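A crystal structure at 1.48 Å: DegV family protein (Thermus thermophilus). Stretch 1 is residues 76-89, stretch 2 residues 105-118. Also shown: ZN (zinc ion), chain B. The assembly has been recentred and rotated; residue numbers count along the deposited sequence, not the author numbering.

Stretch 1, residues 76-89: ALEEADHVLSLHIS
Stretch 2 (105-118) EFPGRVTVVDTQAA

The apolar centre of this contact lies across two neighbouring parallel strands, 82-87 and 110-114, whose axes approach to 4.8 Å at 17°. On the face carrying Leu 84, Leu 86, Thr 111 and Val 113, Leu 84 (chi1 t, chi2 p) sends CD1 to 3.8 Å from CG2 of Val 113 (chi1 t), and CD1 of Leu 86 (chi1 m, chi2 p) lies 4.1 Å from CB of Val 113. The valine thus meets both leucines. The other face carries Val 83, Ser 85, Val 110, Val 112, His 87 and Asp 114; there CB of Val 83 (t) is 4.1 Å from CG2 of Val 110 (t). Beta-branched residues suit such extended backbone, with phi/psi near -115/125 through most of both strands.

The register pairs Val 83 with Val 110, Leu 84 with Thr 111, Ser 85 with Val 112, Leu 86 with Val 113 and His 87 with Asp 114, at CA-CA distances of 4.7 to 5.4 Å. Hydrogen bonds alternate in direction: Val 83 N to Arg 109 O (2.9 Å), Thr 111 N to Val 83 O (2.8 Å), Ser 85 N to Thr 111 O (2.8 Å), Val 113 N to Ser 85 O (2.7 Å) and His 87 N to Val 113 O (3.0 Å). The central three are nearly linear, at 171-177°.

Further along, His 87 O accepts from Thr 115 N (3.2 Å) and Thr 115 OG1 (2.8 Å); chi1 p places this hydroxyl beside its own backbone. Ser 89 N then donates to Ala 117 O (2.9 Å). Within stretch 1, Ser 85 OG and His 87 NE2 hydrogen-bond at 2.7 Å, satisfying polar groups in buried side chains.

At the opening end, buried His 82 (chi1 t, chi2 91°) brings NE2 to 2.7 Å from Thr 111 OG1 (chi1 m), a hydrogen bond whose donor could be either. One ring face covers Arg 109 C and Val 110 N. Water 2 links His 82 ND1 (2.8 Å) to Gly 108 O (2.7 Å). Gly 108, at 87/-20 in the type II turn 106-109, occupies a conformation where a CB would jam against the preceding carbonyl.

Leu 77 (m, t), in the type I turn 76-79, puts CD1 3.7 Å from Phe 106 CD1 and over one face of the Arg 109 guanidinium. At the polar edge, water 1 joins Arg 109 NH1 (3.0 Å) to Ala 80 O (2.8 Å). The stretches bury 900 Å² together.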

ATOM      1  N   ALA A  76      -4.826 -20.977  -9.558  1.00  9.22           N
ATOM      2  CA  ALA A  76      -5.525 -20.943  -8.288  1.00  8.55           C
ATOM      3  C   ALA A  76      -6.857 -21.711  -8.338  1.00  8.20           C
ATOM      4  O   ALA A  76      -7.243 -22.428  -7.409  1.00 11.14           O
ATOM      5  CB  ALA A  76      -5.860 -19.477  -7.887  1.00  7.69           C
ATOM      6  N   LEU A  77      -7.537 -21.564  -9.467  1.00  8.58           N
ATOM      7  CA  LEU A  77      -8.819 -22.228  -9.681  1.00  9.54           C
ATOM      8  C   LEU A  77      -8.736 -23.729  -9.902  1.00 12.01           C
ATOM      9  O   LEU A  77      -9.757 -24.402  -9.989  1.00 13.58           O
ATOM     10  CB  LEU A  77      -9.569 -21.548 -10.830  1.00  9.52           C
ATOM     11  CG  LEU A  77      -9.977 -20.130 -10.418  1.00 10.23           C
ATOM     12  CD1 LEU A  77     -10.500 -19.357 -11.613  1.00  9.21           C
ATOM     13  CD2 LEU A  77     -11.036 -20.211  -9.316  1.00  9.94           C
ATOM     14  N   GLU A  78      -7.518 -24.253  -9.990  1.00 11.15           N
ATOM     15  CA  GLU A  78      -7.329 -25.693 -10.130  1.00 14.98           C
ATOM     16  C   GLU A  78      -7.687 -26.371  -8.805  1.00 15.31           C
ATOM     17  O   GLU A  78      -8.042 -27.540  -8.752  1.00 20.38           O
ATOM     18  CB  GLU A  78      -5.870 -26.019 -10.442  1.00 20.62           C
ATOM     19  CG  GLU A  78      -5.486 -25.824 -11.886  1.00 22.57           C
ATOM     20  CD  GLU A  78      -4.018 -26.105 -12.122  1.00 30.96           C
ATOM     21  OE1 GLU A  78      -3.457 -26.958 -11.399  1.00 33.26           O
ATOM     22  OE2 GLU A  78      -3.431 -25.483 -13.032  1.00 32.10           O
ATOM     23  N   GLU A  79      -7.526 -25.563  -7.743  1.00 11.64           N
ATOM     24  CA  GLU A  79      -7.881 -26.088  -6.439  1.00 17.64           C
ATOM     25  C   GLU A  79      -8.747 -25.187  -5.568  1.00 17.33           C
ATOM     26  O   GLU A  79      -8.758 -25.290  -4.348  1.00 24.32           O
ATOM     27  CB  GLU A  79      -6.585 -26.273  -5.664  1.00 20.03           C
ATOM     28  CG  GLU A  79      -5.564 -27.191  -6.333  1.00 26.49           C
ATOM     29  CD  GLU A  79      -6.000 -28.646  -6.353  1.00 32.94           C
ATOM     30  OE1 GLU A  79      -6.866 -29.015  -5.528  1.00 35.53           O
ATOM     31  OE2 GLU A  79      -5.468 -29.420  -7.179  1.00 39.03           O
ATOM     32  N   ALA A  80      -9.426 -24.262  -6.269  1.00 13.14           N
ATOM     33  CA  ALA A  80     -10.329 -23.393  -5.538  1.00 12.96           C
ATOM     34  C   ALA A  80     -11.574 -23.119  -6.399  1.00 11.21           C
ATOM     35  O   ALA A  80     -11.530 -23.361  -7.599  1.00 12.42           O
ATOM     36  CB  ALA A  80      -9.653 -22.038  -5.242  1.00 14.39           C
ATOM     37  N   ASP A  81     -12.647 -22.634  -5.792  1.00 10.32           N
ATOM     38  CA  ASP A  81     -13.881 -22.368  -6.513  1.00  9.96           C
ATOM     39  C   ASP A  81     -13.984 -20.910  -6.929  1.00  9.43           C
ATOM     40  O   ASP A  81     -14.707 -20.575  -7.863  1.00 11.34           O
ATOM     41  CB  ASP A  81     -15.088 -22.690  -5.630  1.00 11.43           C
ATOM     42  CG  ASP A  81     -15.113 -24.128  -5.177  1.00 15.17           C
ATOM     43  OD1 ASP A  81     -15.124 -25.020  -6.049  1.00 19.24           O
ATOM     44  OD2 ASP A  81     -15.120 -24.363  -3.951  1.00 18.42           O
ATOM     45  N   HIS A  82     -13.249 -20.047  -6.238  1.00  9.26           N
ATOM     46  CA  HIS A  82     -13.337 -18.621  -6.507  1.00  7.28           C
ATOM     47  C   HIS A  82     -12.052 -17.919  -6.092  1.00  5.88           C
ATOM     48  O   HIS A  82     -11.359 -18.373  -5.178  1.00  7.57           O
ATOM     49  CB  HIS A  82     -14.517 -18.039  -5.711  1.00  7.83           C
ATOM     50  CG  HIS A  82     -14.983 -16.699  -6.192  1.00  7.41           C
ATOM     51  ND1 HIS A  82     -15.979 -16.558  -7.133  1.00  9.04           N
ATOM     52  CD2 HIS A  82     -14.590 -15.443  -5.868  1.00  6.92           C
ATOM     53  CE1 HIS A  82     -16.181 -15.273  -7.369  1.00  7.58           C
ATOM     54  NE2 HIS A  82     -15.352 -14.576  -6.615  1.00  7.72           N
ATOM     55  N   VAL A  83     -11.753 -16.813  -6.770  1.00  6.01           N
ATOM     56  CA  VAL A  83     -10.571 -16.018  -6.469  1.00  7.30           C
ATOM     57  C   VAL A  83     -10.986 -14.603  -6.085  1.00  6.66           C
ATOM     58  O   VAL A  83     -11.778 -13.962  -6.784  1.00  7.14           O
ATOM     59  CB  VAL A  83      -9.624 -15.921  -7.691  1.00  6.85           C
ATOM     60  CG1 VAL A  83      -8.515 -14.893  -7.426  1.00  8.70           C
ATOM     61  CG2 VAL A  83      -8.991 -17.270  -7.964  1.00  8.15           C
ATOM     62  N   LEU A  84     -10.478 -14.132  -4.950  1.00  5.71           N
ATOM     63  CA  LEU A  84     -10.743 -12.774  -4.499  1.00  4.97           C
ATOM     64  C   LEU A  84      -9.397 -12.088  -4.744  1.00  3.95           C
ATOM     65  O   LEU A  84      -8.387 -12.470  -4.141  1.00  5.54           O
ATOM     66  CB  LEU A  84     -11.123 -12.778  -3.016  1.00  6.24           C
ATOM     67  CG  LEU A  84     -11.319 -11.405  -2.379  1.00  6.01           C
ATOM     68  CD1 LEU A  84     -12.355 -10.602  -3.156  1.00  7.00           C
ATOM     69  CD2 LEU A  84     -11.773 -11.597  -0.929  1.00 10.80           C
ATOM     70  N   SER A  85      -9.393 -11.105  -5.644  1.00  4.14           N
ATOM     71  CA  SER A  85      -8.183 -10.392  -6.075  1.00  4.50           C
ATOM     72  C   SER A  85      -8.213  -8.937  -5.593  1.00  4.82           C
ATOM     73  O   SER A  85      -9.014  -8.137  -6.081  1.00  6.70           O
ATOM     74  CB  SER A  85      -8.135 -10.457  -7.610  1.00  5.83           C
ATOM     75  OG  SER A  85      -6.810 -10.480  -8.129  1.00  5.81           O
ATOM     76  N   LEU A  86      -7.340  -8.604  -4.640  1.00  4.00           N
ATOM     77  CA  LEU A  86      -7.261  -7.274  -4.020  1.00  4.66           C
ATOM     78  C   LEU A  86      -6.054  -6.500  -4.554  1.00  4.53           C
ATOM     79  O   LEU A  86      -4.929  -6.983  -4.567  1.00  5.00           O
ATOM     80  CB  LEU A  86      -7.150  -7.406  -2.498  1.00  6.24           C
ATOM     81  CG  LEU A  86      -8.485  -7.514  -1.760  1.00 12.13           C
ATOM     82  CD1 LEU A  86      -9.292  -8.672  -2.297  1.00 13.20           C
ATOM     83  CD2 LEU A  86      -8.235  -7.675  -0.270  1.00 11.34           C
ATOM     84  N   HIS A  87      -6.370  -5.263  -4.977  1.00  4.42           N
ATOM     85  CA  HIS A  87      -5.301  -4.446  -5.518  1.00  4.42           C
ATOM     86  C   HIS A  87      -5.124  -2.910  -5.266  1.00  5.48           C
ATOM     87  O   HIS A  87      -6.045  -2.237  -4.821  1.00  4.52           O
ATOM     88  CB  HIS A  87      -5.427  -4.600  -7.048  1.00  4.31           C
ATOM     89  CG  HIS A  87      -5.214  -6.050  -7.394  1.00  4.66           C
ATOM     90  ND1 HIS A  87      -4.000  -6.653  -7.363  1.00  5.38           N
ATOM     91  CD2 HIS A  87      -6.169  -6.996  -7.786  1.00  4.62           C
ATOM     92  CE1 HIS A  87      -4.220  -7.932  -7.725  1.00  4.93           C
ATOM     93  NE2 HIS A  87      -5.508  -8.165  -7.986  1.00  5.03           N
ATOM     94  N   ILE A  88      -3.908  -2.438  -5.593  1.00  5.09           N
ATOM     95  CA  ILE A  88      -3.645  -1.034  -5.347  1.00  4.42           C
ATOM     96  C   ILE A  88      -4.701  -0.250  -6.117  1.00  4.96           C
ATOM     97  O   ILE A  88      -5.229  -0.678  -7.148  1.00  5.07           O
ATOM     98  CB  ILE A  88      -2.238  -0.822  -5.936  1.00  3.23           C
ATOM     99  CG1 ILE A  88      -1.920   0.673  -5.953  1.00  5.90           C
ATOM    100  CG2 ILE A  88      -2.118  -1.407  -7.367  1.00  5.51           C
ATOM    101  CD1 ILE A  88      -0.435   0.956  -6.256  1.00  7.56           C
ATOM    102  N   SER A  89      -4.953   0.942  -5.598  1.00  4.91           N
ATOM    103  CA  SER A  89      -5.886   1.899  -6.169  1.00  5.60           C
ATOM    104  C   SER A  89      -5.851   2.013  -7.692  1.00  7.23           C
ATOM    105  O   SER A  89      -4.787   2.186  -8.299  1.00  5.89           O
ATOM    106  CB  SER A  89      -5.612   3.281  -5.580  1.00  7.22           C
ATOM    107  OG  SER A  89      -6.414   4.263  -6.210  1.00  7.44           O
ATOM    108  N   GLU A 105     -11.769 -14.070 -18.245  1.00  7.66           N
ATOM    109  CA  GLU A 105     -11.468 -15.414 -18.738  1.00  7.21           C
ATOM    110  C   GLU A 105     -12.056 -16.519 -17.862  1.00  7.45           C
ATOM    111  O   GLU A 105     -12.107 -17.679 -18.265  1.00  9.04           O
ATOM    112  CB  GLU A 105      -9.948 -15.636 -18.836  1.00  9.42           C
ATOM    113  CG  GLU A 105      -9.230 -14.668 -19.760  1.00  9.89           C
ATOM    114  CD  GLU A 105      -7.812 -15.093 -20.088  1.00  9.58           C
ATOM    115  OE1 GLU A 105      -7.437 -16.240 -19.772  1.00  9.55           O
ATOM    116  OE2 GLU A 105      -7.079 -14.266 -20.683  1.00  6.76           O
ATOM    117  N   PHE A 106     -12.497 -16.142 -16.664  1.00  6.88           N
ATOM    118  CA  PHE A 106     -13.052 -17.081 -15.691  1.00  7.95           C
ATOM    119  C   PHE A 106     -14.336 -16.435 -15.172  1.00  8.74           C
ATOM    120  O   PHE A 106     -14.468 -16.149 -13.974  1.00  7.92           O
ATOM    121  CB  PHE A 106     -12.044 -17.256 -14.543  1.00  6.84           C
ATOM    122  CG  PHE A 106     -10.623 -17.480 -15.017  1.00  5.75           C
ATOM    123  CD1 PHE A 106     -10.159 -18.762 -15.287  1.00  8.71           C
ATOM    124  CD2 PHE A 106      -9.761 -16.401 -15.202  1.00  7.07           C
ATOM    125  CE1 PHE A 106      -8.861 -18.973 -15.767  1.00  8.94           C
ATOM    126  CE2 PHE A 106      -8.457 -16.597 -15.683  1.00  9.75           C
ATOM    127  CZ  PHE A 106      -8.005 -17.888 -15.956  1.00  6.96           C
ATOM    128  N   PRO A 107     -15.311 -16.213 -16.070  1.00  9.05           N
ATOM    129  CA  PRO A 107     -16.572 -15.580 -15.681  1.00  8.19           C
ATOM    130  C   PRO A 107     -17.266 -16.254 -14.495  1.00  8.11           C
ATOM    131  O   PRO A 107     -17.522 -17.451 -14.491  1.00 10.98           O
ATOM    132  CB  PRO A 107     -17.421 -15.656 -16.956  1.00 10.95           C
ATOM    133  CG  PRO A 107     -16.883 -16.866 -17.672  1.00 10.49           C
ATOM    134  CD  PRO A 107     -15.389 -16.782 -17.427  1.00  9.47           C
ATOM    135  N   GLY A 108     -17.600 -15.391 -13.521  1.00  9.40           N
ATOM    136  CA  GLY A 108     -18.207 -15.932 -12.321  1.00 10.71           C
ATOM    137  C   GLY A 108     -17.285 -16.412 -11.198  1.00 11.86           C
ATOM    138  O   GLY A 108     -17.688 -16.570 -10.052  1.00 13.88           O
ATOM    139  N   ARG A 109     -16.035 -16.672 -11.619  1.00  8.49           N
ATOM    140  CA  ARG A 109     -15.064 -17.089 -10.626  1.00  7.64           C
ATOM    141  C   ARG A 109     -14.005 -16.214 -10.045  1.00  5.88           C
ATOM    142  O   ARG A 109     -13.167 -16.687  -9.288  1.00  7.86           O
ATOM    143  CB  ARG A 109     -14.531 -18.280 -11.346  1.00 10.45           C
ATOM    144  CG  ARG A 109     -15.505 -19.459 -11.501  1.00 11.30           C
ATOM    145  CD  ARG A 109     -14.765 -20.743 -11.828  1.00 14.12           C
ATOM    146  NE  ARG A 109     -14.166 -20.704 -13.155  1.00 16.20           N
ATOM    147  CZ  ARG A 109     -13.217 -21.538 -13.572  1.00 18.53           C
ATOM    148  NH1 ARG A 109     -12.695 -22.430 -12.740  1.00 13.18           N
ATOM    149  NH2 ARG A 109     -12.791 -21.473 -14.826  1.00 20.95           N
ATOM    150  N   VAL A 110     -14.070 -14.923 -10.418  1.00  6.53           N
ATOM    151  CA  VAL A 110     -13.051 -14.026  -9.908  1.00  7.20           C
ATOM    152  C   VAL A 110     -13.677 -12.702  -9.562  1.00  7.73           C
ATOM    153  O   VAL A 110     -14.403 -12.107 -10.366  1.00 10.58           O
ATOM    154  CB  VAL A 110     -11.948 -13.801 -10.960  1.00  8.38           C
ATOM    155  CG1 VAL A 110     -10.909 -12.801 -10.408  1.00  8.15           C
ATOM    156  CG2 VAL A 110     -11.280 -15.110 -11.325  1.00  8.97           C
ATOM    157  N   THR A 111     -13.396 -12.227  -8.354  1.00  6.85           N
ATOM    158  CA  THR A 111     -13.889 -10.926  -7.927  1.00  6.88           C
ATOM    159  C   THR A 111     -12.683 -10.032  -7.722  1.00  4.22           C
ATOM    160  O   THR A 111     -11.824 -10.314  -6.884  1.00  8.15           O
ATOM    161  CB  THR A 111     -14.674 -11.014  -6.610  1.00  8.14           C
ATOM    162  OG1 THR A 111     -15.798 -11.888  -6.783  1.00  8.57           O
ATOM    163  CG2 THR A 111     -15.170  -9.629  -6.192  1.00  6.50           C
ATOM    164  N   VAL A 112     -12.610  -8.958  -8.499  1.00  4.53           N
ATOM    165  CA  VAL A 112     -11.504  -8.015  -8.403  1.00  6.30           C
ATOM    166  C   VAL A 112     -11.948  -6.817  -7.573  1.00  6.87           C
ATOM    167  O   VAL A 112     -12.978  -6.202  -7.860  1.00  8.49           O
ATOM    168  CB  VAL A 112     -11.081  -7.533  -9.805  1.00  5.72           C
ATOM    169  CG1 VAL A 112      -9.961  -6.498  -9.697  1.00  8.66           C
ATOM    170  CG2 VAL A 112     -10.637  -8.726 -10.649  1.00  8.31           C
ATOM    171  N   VAL A 113     -11.171  -6.495  -6.542  1.00  5.12           N
ATOM    172  CA  VAL A 113     -11.473  -5.378  -5.653  1.00  5.39           C
ATOM    173  C   VAL A 113     -10.411  -4.279  -5.691  1.00  5.63           C
ATOM    174  O   VAL A 113      -9.221  -4.542  -5.468  1.00  6.68           O
ATOM    175  CB  VAL A 113     -11.601  -5.876  -4.181  1.00  6.26           C
ATOM    176  CG1 VAL A 113     -11.899  -4.702  -3.258  1.00  9.29           C
ATOM    177  CG2 VAL A 113     -12.698  -6.946  -4.068  1.00  7.58           C
ATOM    178  N   ASP A 114     -10.852  -3.058  -5.980  1.00  7.11           N
ATOM    179  CA  ASP A 114      -9.990  -1.881  -5.997  1.00  5.84           C
ATOM    180  C   ASP A 114     -10.065  -1.383  -4.556  1.00  5.93           C
ATOM    181  O   ASP A 114     -11.105  -0.884  -4.115  1.00  6.36           O
ATOM    182  CB  ASP A 114     -10.565  -0.833  -6.961  1.00  7.35           C
ATOM    183  CG  ASP A 114      -9.720   0.424  -7.030  1.00  7.75           C
ATOM    184  OD1 ASP A 114      -8.929   0.657  -6.101  1.00  7.90           O
ATOM    185  OD2 ASP A 114      -9.863   1.194  -8.004  1.00 11.02           O
ATOM    186  N   THR A 115      -8.969  -1.535  -3.816  1.00  5.29           N
ATOM    187  CA  THR A 115      -8.923  -1.138  -2.412  1.00  5.82           C
ATOM    188  C   THR A 115      -8.785   0.353  -2.179  1.00  7.04           C
ATOM    189  O   THR A 115      -8.976   0.819  -1.054  1.00  6.89           O
ATOM    190  CB  THR A 115      -7.737  -1.775  -1.684  1.00  5.23           C
ATOM    191  OG1 THR A 115      -6.519  -1.290  -2.273  1.00  6.38           O
ATOM    192  CG2 THR A 115      -7.796  -3.302  -1.766  1.00  7.81           C
ATOM    193  N   GLN A 116      -8.442   1.098  -3.226  1.00  5.72           N
ATOM    194  CA  GLN A 116      -8.216   2.543  -3.116  1.00  5.11           C
ATOM    195  C   GLN A 116      -7.079   2.833  -2.138  1.00  4.77           C
ATOM    196  O   GLN A 116      -7.006   3.909  -1.542  1.00  7.11           O
ATOM    197  CB  GLN A 116      -9.484   3.287  -2.675  1.00  8.11           C
ATOM    198  CG  GLN A 116     -10.591   3.278  -3.731  1.00  6.67           C
ATOM    199  CD  GLN A 116     -11.696   4.254  -3.409  1.00  9.26           C
ATOM    200  OE1 GLN A 116     -12.019   4.468  -2.251  1.00  9.93           O
ATOM    201  NE2 GLN A 116     -12.293   4.846  -4.442  1.00 14.47           N
ATOM    202  N   ALA A 117      -6.185   1.861  -1.996  1.00  4.56           N
ATOM    203  CA  ALA A 117      -5.048   2.006  -1.097  1.00  4.46           C
ATOM    204  C   ALA A 117      -3.754   1.615  -1.794  1.00  4.80           C
ATOM    205  O   ALA A 117      -3.746   1.259  -2.976  1.00  5.17           O
ATOM    206  CB  ALA A 117      -5.252   1.148   0.145  1.00  5.56           C
ATOM    207  N   ALA A 118      -2.655   1.664  -1.049  1.00  5.09           N
ATOM    208  CA  ALA A 118      -1.346   1.314  -1.589  1.00  5.14           C
ATOM    209  C   ALA A 118      -0.479   0.724  -0.473  1.00  4.79           C
ATOM    210  O   ALA A 118      -0.753   0.944   0.703  1.00  4.99           O
ATOM    211  CB  ALA A 118      -0.680   2.573  -2.175  1.00  6.13           C
TER
HETATM  212 ZN    ZN B 501      -5.964 -14.726 -22.243  1.00  8.67          ZN
HETATM  213  O   HOH W   1     -13.098 -23.366  -9.939  1.00 29.48           O
HETATM  214  O   HOH W   2     -17.940 -18.389  -8.031  1.00 17.58           O
HETATM  215  O   HOH W   3      -6.679 -13.257 -23.666  1.00 10.27           O